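Local atomic coordinates of predicted sugar phosphatases of the HAD superfamily (Cytophaga hutchinsonii, PDB entry 2HX1), a protein that is predicted to act as a sugar phosphatase of the HAD superfamily, probably hydrolysing phosphate esters with the help of a bound magnesium ion. Residues Asn110-Val113 / Lys118-Pro121; Leu136-Asp141 / Arg197-Phe202; Asp65-His68 / Ser74-Ala77; Pro205-Phe210 / Asn243-Asp248. All coordinates share one frame; numbering follows the deposited sequence.

Interaction 1 (Asn110-Val113 / Lys118-Pro121)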
loop_
_atom_site.group_PDB
_atom_site.type_symbol
_atom_site.label_atom_id
_atom_site.label_comp_id
_atom_site.label_asym_id
_atom_site.label_seq_id
_atom_site.Cartn_x
_atom_site.Cartn_y
_atom_site.Cartn_z
ATOM N N ASN A 110 22.947 -24.165 -4.932
ATOM C CA ASN A 110 23.844 -24.956 -5.802
ATOM C C ASN A 110 23.650 -24.734 -7.308
ATOM O O ASN A 110 24.616 -24.581 -8.073
ATOM C CB ASN A 110 23.698 -26.453 -5.472
ATOM C CG ASN A 110 24.587 -26.902 -4.292
ATOM O OD1 ASN A 110 25.546 -26.209 -3.892
ATOM N ND2 ASN A 110 24.280 -28.085 -3.750
ATOM N N TYR A 111 22.394 -24.696 -7.723
ATOM C CA TYR A 111 22.034 -24.426 -9.116
ATOM C C TYR A 111 22.608 -23.108 -9.646
ATOM O O TYR A 111 22.844 -22.977 -10.851
ATOM C CB TYR A 111 20.509 -24.361 -9.235
ATOM C CG TYR A 111 19.936 -24.111 -10.626
ATOM C CD1 TYR A 111 20.345 -24.877 -11.742
ATOM C CD2 TYR A 111 18.926 -23.166 -10.816
ATOM C CE1 TYR A 111 19.778 -24.668 -13.030
ATOM C CE2 TYR A 111 18.348 -22.956 -12.083
ATOM C CZ TYR A 111 18.785 -23.693 -13.186
ATOM O OH TYR A 111 18.197 -23.460 -14.415
ATOM N N LEU A 112 22.803 -22.119 -8.773
ATOM C CA LEU A 112 23.257 -20.794 -9.254
ATOM C C LEU A 112 24.780 -20.667 -9.269
ATOM O O LEU A 112 25.314 -19.707 -9.843
ATOM C CB LEU A 112 22.617 -19.661 -8.444
ATOM C CG LEU A 112 21.099 -19.471 -8.576
ATOM C CD1 LEU A 112 20.630 -18.387 -7.598
ATOM C CD2 LEU A 112 20.717 -19.094 -9.987
ATOM N N VAL A 113 25.472 -21.634 -8.667
ATOM C CA VAL A 113 26.947 -21.662 -8.670
ATOM C C VAL A 113 27.487 -21.519 -10.107
ATOM O O VAL A 113 26.948 -22.112 -11.057
ATOM C CB VAL A 113 27.435 -22.975 -7.992
ATOM C CG1 VAL A 113 28.890 -23.281 -8.288
ATOM C CG2 VAL A 113 27.177 -22.898 -6.486
ATOM N N LYS A 118 31.100 -16.289 -6.166
ATOM C CA LYS A 118 30.943 -17.159 -5.019
ATOM C C LYS A 118 29.571 -16.891 -4.423
ATOM O O LYS A 118 29.183 -15.734 -4.210
ATOM C CB LYS A 118 32.052 -16.954 -3.980
ATOM C CG LYS A 118 32.883 -15.693 -4.162
HETATM N N MSE A 119 28.833 -17.974 -4.205
HETATM C CA MSE A 119 27.588 -17.954 -3.466
HETATM C C MSE A 119 27.946 -18.026 -1.986
HETATM O O MSE A 119 28.723 -18.906 -1.596
HETATM C CB MSE A 119 26.774 -19.190 -3.781
HETATM C CG MSE A 119 26.372 -19.358 -5.231
HETATM SE SE MSE A 119 25.168 -17.999 -5.770
HETATM C CE MSE A 119 23.496 -18.620 -4.811
ATOM N N LEU A 120 27.393 -17.110 -1.177
ATOM C CA LEU A 120 27.458 -17.186 0.309
ATOM C C LEU A 120 26.115 -16.815 0.960
ATOM O O LEU A 120 25.427 -15.887 0.508
ATOM C CB LEU A 120 28.517 -16.235 0.873
ATOM C CG LEU A 120 30.009 -16.585 0.762
ATOM C CD1 LEU A 120 30.841 -15.361 1.093
ATOM C CD2 LEU A 120 30.389 -17.710 1.701
ATOM N N PRO A 121 25.765 -17.490 2.059
ATOM C CA PRO A 121 24.549 -17.103 2.743
ATOM C C PRO A 121 24.719 -15.721 3.348
ATOM O O PRO A 121 25.845 -15.341 3.731
ATOM C CB PRO A 121 24.419 -18.142 3.846
ATOM C CG PRO A 121 25.804 -18.581 4.106
ATOM C CD PRO A 121 26.467 -18.572 2.757
#

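Interaction 2 (Leu136-Asp141 / Arg197-Phe202). With EDO (1,2-ethanediol), chain M; EDO (1,2-ethanediol), chain N.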
loop_
_atom_site.group_PDB
_atom_site.type_symbol
_atom_site.label_atom_id
_atom_site.label_comp_id
_atom_site.label_asym_id
_atom_site.label_seq_id
_atom_site.Cartn_x
_atom_site.Cartn_y
_atom_site.Cartn_z
ATOM N N LEU A 136 21.959 -9.948 -4.165
ATOM C CA LEU A 136 21.286 -10.736 -3.143
ATOM C C LEU A 136 20.196 -11.546 -3.821
ATOM O O LEU A 136 19.385 -10.975 -4.549
ATOM C CB LEU A 136 20.654 -9.810 -2.100
ATOM C CG LEU A 136 19.653 -10.448 -1.134
ATOM C CD1 LEU A 136 20.399 -11.431 -0.211
ATOM C CD2 LEU A 136 18.909 -9.370 -0.345
ATOM N N VAL A 137 20.154 -12.853 -3.574
ATOM C CA VAL A 137 19.011 -13.680 -4.024
ATOM C C VAL A 137 18.269 -14.339 -2.881
ATOM O O VAL A 137 18.880 -14.890 -1.974
ATOM C CB VAL A 137 19.444 -14.724 -5.054
ATOM C CG1 VAL A 137 19.993 -14.015 -6.230
ATOM C CG2 VAL A 137 20.516 -15.662 -4.485
ATOM N N LEU A 138 16.945 -14.258 -2.920
ATOM C CA LEU A 138 16.066 -14.968 -1.984
ATOM C C LEU A 138 15.565 -16.275 -2.647
ATOM O O LEU A 138 14.937 -16.246 -3.704
ATOM C CB LEU A 138 14.908 -14.055 -1.539
ATOM C CG LEU A 138 15.118 -13.341 -0.196
ATOM C CD1 LEU A 138 16.484 -12.666 -0.204
ATOM C CD2 LEU A 138 14.013 -12.340 0.083
ATOM N N LEU A 139 15.913 -17.423 -2.055
ATOM C CA LEU A 139 15.728 -18.735 -2.727
ATOM C C LEU A 139 14.777 -19.687 -1.989
ATOM O O LEU A 139 14.060 -20.470 -2.632
ATOM C CB LEU A 139 17.071 -19.457 -2.904
ATOM C CG LEU A 139 18.134 -18.770 -3.765
ATOM C CD1 LEU A 139 19.440 -19.470 -3.545
ATOM C CD2 LEU A 139 17.746 -18.807 -5.252
ATOM N N ASP A 140 14.815 -19.652 -0.661
ATOM C CA ASP A 140 14.050 -20.593 0.165
ATOM C C ASP A 140 13.774 -19.932 1.533
ATOM O O ASP A 140 14.594 -19.202 2.037
ATOM C CB ASP A 140 14.839 -21.902 0.314
ATOM C CG ASP A 140 13.978 -23.079 0.753
ATOM O OD1 ASP A 140 13.447 -23.044 1.869
ATOM O OD2 ASP A 140 13.850 -24.068 -0.003
ATOM N N ASP A 141 12.594 -20.170 2.106
ATOM C CA ASP A 141 12.263 -19.651 3.437
ATOM C C ASP A 141 13.033 -20.367 4.557
ATOM O O ASP A 141 13.231 -19.810 5.653
ATOM C CB ASP A 141 10.756 -19.731 3.691
ATOM C CG ASP A 141 10.235 -21.162 3.633
ATOM O OD1 ASP A 141 10.209 -21.700 2.519
ATOM O OD2 ASP A 141 9.857 -21.728 4.685
ATOM N N ARG A 197 9.499 -1.042 -1.843
ATOM C CA ARG A 197 9.686 -1.959 -2.976
ATOM C C ARG A 197 11.140 -1.941 -3.409
ATOM O O ARG A 197 11.774 -0.885 -3.487
ATOM C CB ARG A 197 8.811 -1.541 -4.154
ATOM C CG ARG A 197 9.011 -2.371 -5.423
ATOM C CD ARG A 197 7.775 -2.330 -6.318
ATOM N NE ARG A 197 7.494 -0.979 -6.809
ATOM C CZ ARG A 197 7.849 -0.502 -8.004
ATOM N NH1 ARG A 197 8.509 -1.268 -8.873
ATOM N NH2 ARG A 197 7.533 0.753 -8.339
ATOM N N ARG A 198 11.670 -3.107 -3.718
ATOM C CA ARG A 198 13.115 -3.239 -3.781
ATOM C C ARG A 198 13.575 -4.528 -4.471
ATOM O O ARG A 198 14.743 -4.610 -4.866
ATOM C CB ARG A 198 13.694 -3.139 -2.347
ATOM C CG ARG A 198 15.247 -3.294 -2.220
ATOM C CD ARG A 198 15.966 -2.060 -2.682
ATOM N NE ARG A 198 17.402 -2.077 -2.389
ATOM C CZ ARG A 198 18.309 -2.714 -3.116
ATOM N NH1 ARG A 198 17.941 -3.426 -4.157
ATOM N NH2 ARG A 198 19.595 -2.650 -2.778
ATOM N N PHE A 199 12.682 -5.529 -4.594
ATOM C CA PHE A 199 13.014 -6.790 -5.252
ATOM C C PHE A 199 12.607 -6.795 -6.706
ATOM O O PHE A 199 11.525 -6.336 -7.070
ATOM C CB PHE A 199 12.419 -7.996 -4.527
ATOM C CG PHE A 199 13.148 -8.333 -3.277
ATOM C CD1 PHE A 199 12.959 -7.575 -2.128
ATOM C CD2 PHE A 199 14.052 -9.359 -3.251
ATOM C CE1 PHE A 199 13.661 -7.854 -0.964
ATOM C CE2 PHE A 199 14.787 -9.643 -2.089
ATOM C CZ PHE A 199 14.588 -8.902 -0.951
ATOM N N ILE A 200 13.546 -7.243 -7.528
ATOM C CA ILE A 200 13.259 -7.703 -8.880
ATOM C C ILE A 200 12.620 -9.069 -8.722
ATOM O O ILE A 200 13.216 -9.989 -8.131
ATOM C CB ILE A 200 14.533 -7.884 -9.734
ATOM C CG1 ILE A 200 15.310 -6.555 -9.888
ATOM C CG2 ILE A 200 14.132 -8.413 -11.129
ATOM C CD1 ILE A 200 16.831 -6.689 -9.900
ATOM N N ARG A 201 11.403 -9.195 -9.224
ATOM C CA ARG A 201 10.655 -10.438 -9.135
ATOM C C ARG A 201 10.554 -11.130 -10.499
ATOM O O ARG A 201 10.146 -10.520 -11.461
ATOM C CB ARG A 201 9.261 -10.122 -8.604
ATOM C CG ARG A 201 9.267 -9.858 -7.074
ATOM C CD ARG A 201 7.965 -9.304 -6.582
ATOM N NE ARG A 201 8.012 -9.088 -5.133
ATOM C CZ ARG A 201 7.580 -9.946 -4.207
ATOM N NH1 ARG A 201 7.046 -11.120 -4.544
ATOM N NH2 ARG A 201 7.678 -9.623 -2.916
ATOM N N PHE A 202 10.923 -12.404 -10.562
ATOM C CA PHE A 202 10.902 -13.169 -11.814
ATOM C C PHE A 202 9.820 -14.205 -11.749
ATOM O O PHE A 202 9.556 -14.792 -10.681
ATOM C CB PHE A 202 12.242 -13.868 -12.054
ATOM C CG PHE A 202 13.392 -12.911 -12.385
ATOM C CD1 PHE A 202 13.274 -11.987 -13.414
ATOM C CD2 PHE A 202 14.582 -12.976 -11.690
ATOM C CE1 PHE A 202 14.332 -11.133 -13.747
ATOM C CE2 PHE A 202 15.643 -12.128 -12.015
ATOM C CZ PHE A 202 15.508 -11.211 -13.040
HETATM C C1 EDO M . 11.785 -2.932 -8.499
HETATM O O1 EDO M . 10.949 -4.097 -8.433
HETATM C C2 EDO M . 13.165 -3.254 -7.936
HETATM O O2 EDO M . 13.571 -2.208 -7.052
HETATM C C1 EDO N . 10.188 -26.963 2.475
HETATM O O1 EDO N . 8.949 -26.309 2.785
HETATM C C2 EDO N . 11.050 -26.048 1.622
HETATM O O2 EDO N . 10.646 -24.672 1.763
#

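Interaction 3 (Asp65-His68 / Ser74-Ala77)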
loop_
_atom_site.group_PDB
_atom_site.type_symbol
_atom_site.label_atom_id
_atom_site.label_comp_id
_atom_site.label_asym_id
_atom_site.label_seq_id
_atom_site.Cartn_x
_atom_site.Cartn_y
_atom_site.Cartn_z
ATOM N N ASP A 65 13.316 -34.698 -10.544
ATOM C CA ASP A 65 13.619 -35.809 -9.627
ATOM C C ASP A 65 12.561 -35.945 -8.552
ATOM O O ASP A 65 12.204 -37.046 -8.170
ATOM C CB ASP A 65 14.991 -35.607 -8.969
ATOM C CG ASP A 65 15.362 -36.742 -7.993
ATOM O OD1 ASP A 65 15.481 -37.905 -8.430
ATOM O OD2 ASP A 65 15.530 -36.458 -6.783
ATOM N N SER A 66 12.040 -34.820 -8.069
ATOM C CA SER A 66 10.943 -34.852 -7.099
ATOM C C SER A 66 9.706 -35.527 -7.616
ATOM O O SER A 66 9.059 -36.222 -6.860
ATOM C CB SER A 66 10.523 -33.456 -6.642
ATOM O OG SER A 66 11.622 -32.734 -6.140
ATOM N N TYR A 67 9.357 -35.297 -8.889
ATOM C CA TYR A 67 8.222 -35.994 -9.523
ATOM C C TYR A 67 8.525 -37.468 -9.705
ATOM O O TYR A 67 7.655 -38.291 -9.490
ATOM C CB TYR A 67 7.823 -35.365 -10.877
ATOM C CG TYR A 67 7.174 -33.995 -10.746
ATOM C CD1 TYR A 67 5.887 -33.852 -10.280
ATOM C CD2 TYR A 67 7.878 -32.853 -11.049
ATOM C CE1 TYR A 67 5.299 -32.590 -10.152
ATOM C CE2 TYR A 67 7.317 -31.603 -10.913
ATOM C CZ TYR A 67 6.033 -31.474 -10.475
ATOM O OH TYR A 67 5.519 -30.211 -10.361
ATOM N N HIS A 68 9.751 -37.798 -10.102
ATOM C CA HIS A 68 10.165 -39.212 -10.213
ATOM C C HIS A 68 10.012 -39.949 -8.892
ATOM O O HIS A 68 9.431 -41.021 -8.860
ATOM C CB HIS A 68 11.596 -39.346 -10.692
ATOM C CG HIS A 68 11.826 -38.724 -12.027
ATOM N ND1 HIS A 68 13.063 -38.302 -12.448
ATOM C CD2 HIS A 68 10.960 -38.419 -13.021
ATOM C CE1 HIS A 68 12.952 -37.775 -13.655
ATOM N NE2 HIS A 68 11.685 -37.838 -14.025
ATOM N N SER A 74 7.165 -39.621 -16.239
ATOM C CA SER A 74 7.156 -38.993 -17.551
ATOM C C SER A 74 7.575 -37.528 -17.522
ATOM O O SER A 74 7.923 -36.981 -18.562
ATOM C CB SER A 74 5.775 -39.138 -18.207
ATOM O OG SER A 74 4.754 -38.542 -17.428
ATOM N N ILE A 75 7.533 -36.884 -16.362
ATOM C CA ILE A 75 8.000 -35.497 -16.246
ATOM C C ILE A 75 9.527 -35.494 -16.294
ATOM O O ILE A 75 10.181 -36.004 -15.396
ATOM C CB ILE A 75 7.553 -34.811 -14.929
ATOM C CG1 ILE A 75 6.062 -35.038 -14.642
ATOM C CG2 ILE A 75 7.850 -33.314 -14.977
ATOM C CD1 ILE A 75 5.132 -34.248 -15.471
ATOM N N THR A 76 10.077 -34.929 -17.360
ATOM C CA THR A 76 11.512 -34.815 -17.546
ATOM C C THR A 76 11.935 -33.362 -17.312
ATOM O O THR A 76 11.100 -32.456 -17.366
ATOM C CB THR A 76 11.915 -35.295 -18.983
ATOM O OG1 THR A 76 11.111 -34.638 -19.968
ATOM C CG2 THR A 76 11.666 -36.755 -19.139
ATOM N N ALA A 77 13.227 -33.147 -17.043
ATOM C CA ALA A 77 13.731 -31.818 -16.729
ATOM C C ALA A 77 13.538 -30.852 -17.888
ATOM O O ALA A 77 13.415 -29.652 -17.674
ATOM C CB ALA A 77 15.220 -31.879 -16.313
#

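Interaction 4 (Pro205-Phe210 / Asn243-Asp248)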
loop_
_atom_site.group_PDB
_atom_site.type_symbol
_atom_site.label_atom_id
_atom_site.label_comp_id
_atom_site.label_asym_id
_atom_site.label_seq_id
_atom_site.Cartn_x
_atom_site.Cartn_y
_atom_site.Cartn_z
ATOM N N PRO A 205 3.305 -13.314 -12.998
ATOM C CA PRO A 205 2.622 -13.088 -14.277
ATOM C C PRO A 205 3.442 -12.442 -15.421
ATOM O O PRO A 205 2.856 -12.036 -16.446
ATOM C CB PRO A 205 1.514 -12.127 -13.880
ATOM C CG PRO A 205 2.141 -11.286 -12.819
ATOM C CD PRO A 205 3.012 -12.244 -12.031
ATOM N N ASP A 206 4.765 -12.349 -15.263
ATOM C CA ASP A 206 5.646 -11.940 -16.372
ATOM C C ASP A 206 5.527 -13.021 -17.443
ATOM O O ASP A 206 4.957 -14.083 -17.185
ATOM C CB ASP A 206 7.121 -11.855 -15.951
ATOM C CG ASP A 206 7.425 -10.698 -14.966
ATOM O OD1 ASP A 206 6.549 -9.808 -14.717
ATOM O OD2 ASP A 206 8.588 -10.689 -14.472
ATOM N N SER A 207 6.091 -12.747 -18.621
ATOM C CA SER A 207 5.872 -13.559 -19.812
ATOM C C SER A 207 7.134 -14.195 -20.397
ATOM O O SER A 207 7.047 -14.849 -21.458
ATOM C CB SER A 207 5.214 -12.708 -20.881
ATOM O OG SER A 207 6.124 -11.749 -21.382
ATOM N N GLN A 208 8.292 -14.025 -19.736
ATOM C CA GLN A 208 9.549 -14.566 -20.280
ATOM C C GLN A 208 9.529 -16.066 -20.397
ATOM O O GLN A 208 9.986 -16.602 -21.396
ATOM C CB GLN A 208 10.803 -14.120 -19.496
ATOM C CG GLN A 208 11.103 -12.602 -19.593
ATOM C CD GLN A 208 12.544 -12.230 -19.202
ATOM O OE1 GLN A 208 13.484 -12.559 -19.915
ATOM N NE2 GLN A 208 12.711 -11.535 -18.069
HETATM N N MSE A 209 8.991 -16.751 -19.396
HETATM C CA MSE A 209 9.007 -18.216 -19.417
HETATM C C MSE A 209 8.097 -18.749 -20.523
HETATM O O MSE A 209 8.476 -19.720 -21.260
HETATM C CB MSE A 209 8.609 -18.799 -18.080
HETATM C CG MSE A 209 9.707 -18.728 -17.028
HETATM SE SE MSE A 209 9.126 -19.577 -15.374
HETATM C CE MSE A 209 7.558 -18.547 -14.878
ATOM N N PHE A 210 6.921 -18.109 -20.629
ATOM C CA PHE A 210 5.949 -18.413 -21.676
ATOM C C PHE A 210 6.609 -18.243 -23.026
ATOM O O PHE A 210 6.473 -19.079 -23.889
ATOM C CB PHE A 210 4.735 -17.472 -21.642
ATOM C CG PHE A 210 3.877 -17.567 -20.395
ATOM C CD1 PHE A 210 3.726 -18.744 -19.696
ATOM C CD2 PHE A 210 3.198 -16.444 -19.944
ATOM C CE1 PHE A 210 2.906 -18.800 -18.560
ATOM C CE2 PHE A 210 2.404 -16.484 -18.820
ATOM C CZ PHE A 210 2.248 -17.670 -18.121
ATOM N N ASN A 243 -3.227 -14.757 -19.638
ATOM C CA ASN A 243 -4.116 -13.886 -20.415
ATOM C C ASN A 243 -3.367 -12.726 -21.107
ATOM O O ASN A 243 -3.523 -12.470 -22.309
ATOM C CB ASN A 243 -5.185 -13.335 -19.476
ATOM C CG ASN A 243 -6.327 -14.293 -19.257
ATOM O OD1 ASN A 243 -6.452 -15.296 -19.947
ATOM N ND2 ASN A 243 -7.199 -13.958 -18.309
ATOM N N LYS A 244 -2.522 -12.047 -20.342
ATOM C CA LYS A 244 -1.751 -10.942 -20.885
ATOM C C LYS A 244 -0.869 -11.368 -22.054
ATOM O O LYS A 244 -0.669 -10.600 -22.975
ATOM C CB LYS A 244 -0.889 -10.303 -19.792
ATOM C CG LYS A 244 -1.635 -9.566 -18.747
ATOM C CD LYS A 244 -0.677 -8.909 -17.734
ATOM C CE LYS A 244 0.060 -7.669 -18.331
ATOM N NZ LYS A 244 0.899 -6.985 -17.276
ATOM N N PHE A 245 -0.336 -12.586 -22.000
ATOM C CA PHE A 245 0.529 -13.091 -23.058
ATOM C C PHE A 245 -0.251 -13.594 -24.263
ATOM O O PHE A 245 0.344 -13.844 -25.294
ATOM C CB PHE A 245 1.396 -14.233 -22.544
ATOM C CG PHE A 245 2.489 -14.628 -23.481
ATOM C CD1 PHE A 245 3.522 -13.739 -23.765
ATOM C CD2 PHE A 245 2.515 -15.866 -24.068
ATOM C CE1 PHE A 245 4.538 -14.088 -24.635
ATOM C CE2 PHE A 245 3.542 -16.230 -24.956
ATOM C CZ PHE A 245 4.559 -15.348 -25.223
ATOM N N GLY A 246 -1.560 -13.752 -24.146
ATOM C CA GLY A 246 -2.382 -14.236 -25.257
ATOM C C GLY A 246 -2.765 -15.698 -25.149
ATOM O O GLY A 246 -3.471 -16.225 -26.016
ATOM N N LEU A 247 -2.326 -16.368 -24.085
ATOM C CA LEU A 247 -2.645 -17.797 -23.924
ATOM C C LEU A 247 -4.111 -17.945 -23.521
ATOM O O LEU A 247 -4.694 -17.030 -22.954
ATOM C CB LEU A 247 -1.746 -18.446 -22.868
ATOM C CG LEU A 247 -0.229 -18.296 -23.030
ATOM C CD1 LEU A 247 0.505 -18.959 -21.857
ATOM C CD2 LEU A 247 0.206 -18.896 -24.379
ATOM N N ASP A 248 -4.733 -19.082 -23.836
ATOM C CA ASP A 248 -6.010 -19.387 -23.159
ATOM C C ASP A 248 -5.601 -19.814 -21.763
ATOM O O ASP A 248 -4.454 -20.223 -21.536
ATOM C CB ASP A 248 -6.792 -20.496 -23.841
ATOM C CG ASP A 248 -7.667 -19.992 -24.984
ATOM O OD1 ASP A 248 -7.606 -18.795 -25.341
ATOM O OD2 ASP A 248 -8.420 -20.821 -25.535
HETATM O O HOH W 1 2.779 -9.215 -16.612
#

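Interaction 1 (Asn110-Val113 / Lys118-Pro121)
The selenomethionine side chain of M119 lies across L112 and V113, its CG against V113 and its terminal methyl against L112. This is the return leg of a beta-alpha-beta crossover: the chain leaves strand 98-103, runs through the short helix 106-110, turns, and comes back as the neighbouring parallel strand 117-121. The turn itself is a type I beta turn from N110 to V113, with V113 N bonded to N110 O at 3.1 Å.

M119 points at this turn, and its chain bends at both chi2 (-66°) and chi3 (-73°), which folds the selenium and the terminal methyl back over L112 instead of letting them run on past it. Nearer the backbone of M119, its CG meets CG2 of V113 at 3.8 Å. That valine methyl stands anti to its own carbonyl carbon.

The contact is purely apolar, and it grades from the exposed V113 to the buried L112. Behind L112 lie T87, K88 and I91 of helix 83-94, while M119 also rests on V100 and Y102 of strand 98-103, so the turn is packed between a helix and the sheet edge. At the inner end the methyl CE of M119 settles 3.9 Å from CB of L112 and 4.0 Å from CD1 of that same leucine.

Interaction 2 (Leu136-Asp141 / Arg197-Phe202)
This is a buried apolar contact between two strands of one parallel sheet that are not neighbours: L136 and L138 of strand 133-138 reach F199 of strand 199-202 across the intervening strand 164-167. All three side chains leave the sheet on the same face, and the strand between them passes under F199 with the small A164, while L138 also touches V166.

L138 does most of the work. Its CD2 comes 3.5 Å from CE2 and 3.6 Å from CZ of the F199 ring, and CD1 stands 3.9 Å from CE2, so both methyls of the fork address the same corner of the ring, with the two side chains at about a right angle. With CG anti to the carbonyl carbon (chi1 -75°), the F199 ring is directed toward strand 133-138. L136 adds only a looser touch, CD2 to CZ of F199 at 4.4 Å. At the other end of the phenylalanine, E192 OE2 accepts from the backbone N of both R198 and F199, and a 1,2-ethanediol donates to F199 O at 2.7 Å.

Past the strand end, D140 OD1 accepts from E142 N and, at 3.2 Å, from O2 of a second 1,2-ethanediol. Were D140 replaced by an alanine, the carboxylate would be gone, and E142 N and the diol hydroxyl would probably lose this shared acceptor. With 199-202 at one edge and 164-167 between it and 133-138, the contact packs one face of a five-stranded parallel sheet, consistent with the cap domain of a HAD phosphatase.

Interaction 3 (Asp65-His68 / Ser74-Ala77)
With CG anti to the carbonyl carbon in both Y67 (chi1 -70°) and H68, two consecutive residues of helix 60-69 send their rings off on different courses, and both meet I75 in the loop that follows. Y67 packs against the side chain of I75, H68 binds its backbone.

The tyrosine lies obliquely against the isoleucine: CD2 of its ring is 4.0 Å from CG2 of I75, while CB of Y67 sits 4.1 Å from CB of I75 and 4.2 Å from its CG1. The histidine donates from NE2 to I75 O at 2.7 Å. The bond is short yet bent, 133° at the hydrogen, partly because the oxygen is tilted from the ring plane, though the nitrogen approaches almost in line with the carbonyl (160°). The bond is consistent with a proton on NE2, and it gives the loop carbonyl a fixed partner.

The segments are the helix and the outgoing loop of a beta-alpha-beta crossover in the Rossmann-like HAD core, which links strand 48-53 to its parallel neighbour 80-82. Y67 and I75 both press on I51 and I80 of those strands, and F39 of helix 35-44 covers I75 as well.

Interaction 4 (Pro205-Phe210 / Asn243-Asp248)
F245 and L247 both pack on F210; taken in order, the segment reaches them after K244, whose NZ donates to a water at 3.0 Å, and that water donates to P205 O at 2.8 Å. The D206 that pairs with K244 in a salt bridge belongs to a neighbouring subunit, another copy of this protein.

F245 comes next, with CG anti to the backbone N (chi1 -169°), which lays the ring against the start of helix 208-218. F210 CB sits over one face, 3.9 Å from the F245 ring centroid, and S207 CB approaches F245 CD1 to 3.5 Å. The two phenyl rings are oblique, planes at 40°. A serine in place of F245 would remove the ring, probably leaving F210 CB without its CH-pi face and opening a gap beside S207.

G246 then ends the helix in a Schellman motif, its N bonded to N243 O at 3.0 Å, and its positive phi swings the chain round. That lets L247 put CD1 over the centre of the F210 ring in a CH-pi contact, 3.9 Å from the centroid and 11° off the normal. F210 of helix 208-218 and L247, just past helix 235-245, both rest on strand 228-232, which leads to the magnesium ligand D233, in keeping with the Rossmann-like HAD core.

In the fold
From the N terminus the contacts come in the order 3, 1, 2, 4, each closing before the next opens, so none nest or cross. Interaction 3 closes the connection between helix 60-69 and strand 80-82, beside the core sheet that carries the magnesium site. The chain then enters the five-stranded sheet, where interaction 1 closes the four-residue connection from V113 to K118 and interaction 2 has 55 residues between its segments. These two share a core: L112 CD1 lies 3.7 Å from L139 CD2, and M119 packs on V137. Interaction 4 returns to the first sheet, with 32 residues between its segments. Where strand 199-202 leads on to helix 208-218, K244 of the second subunit binds R201 O and D206 OD2.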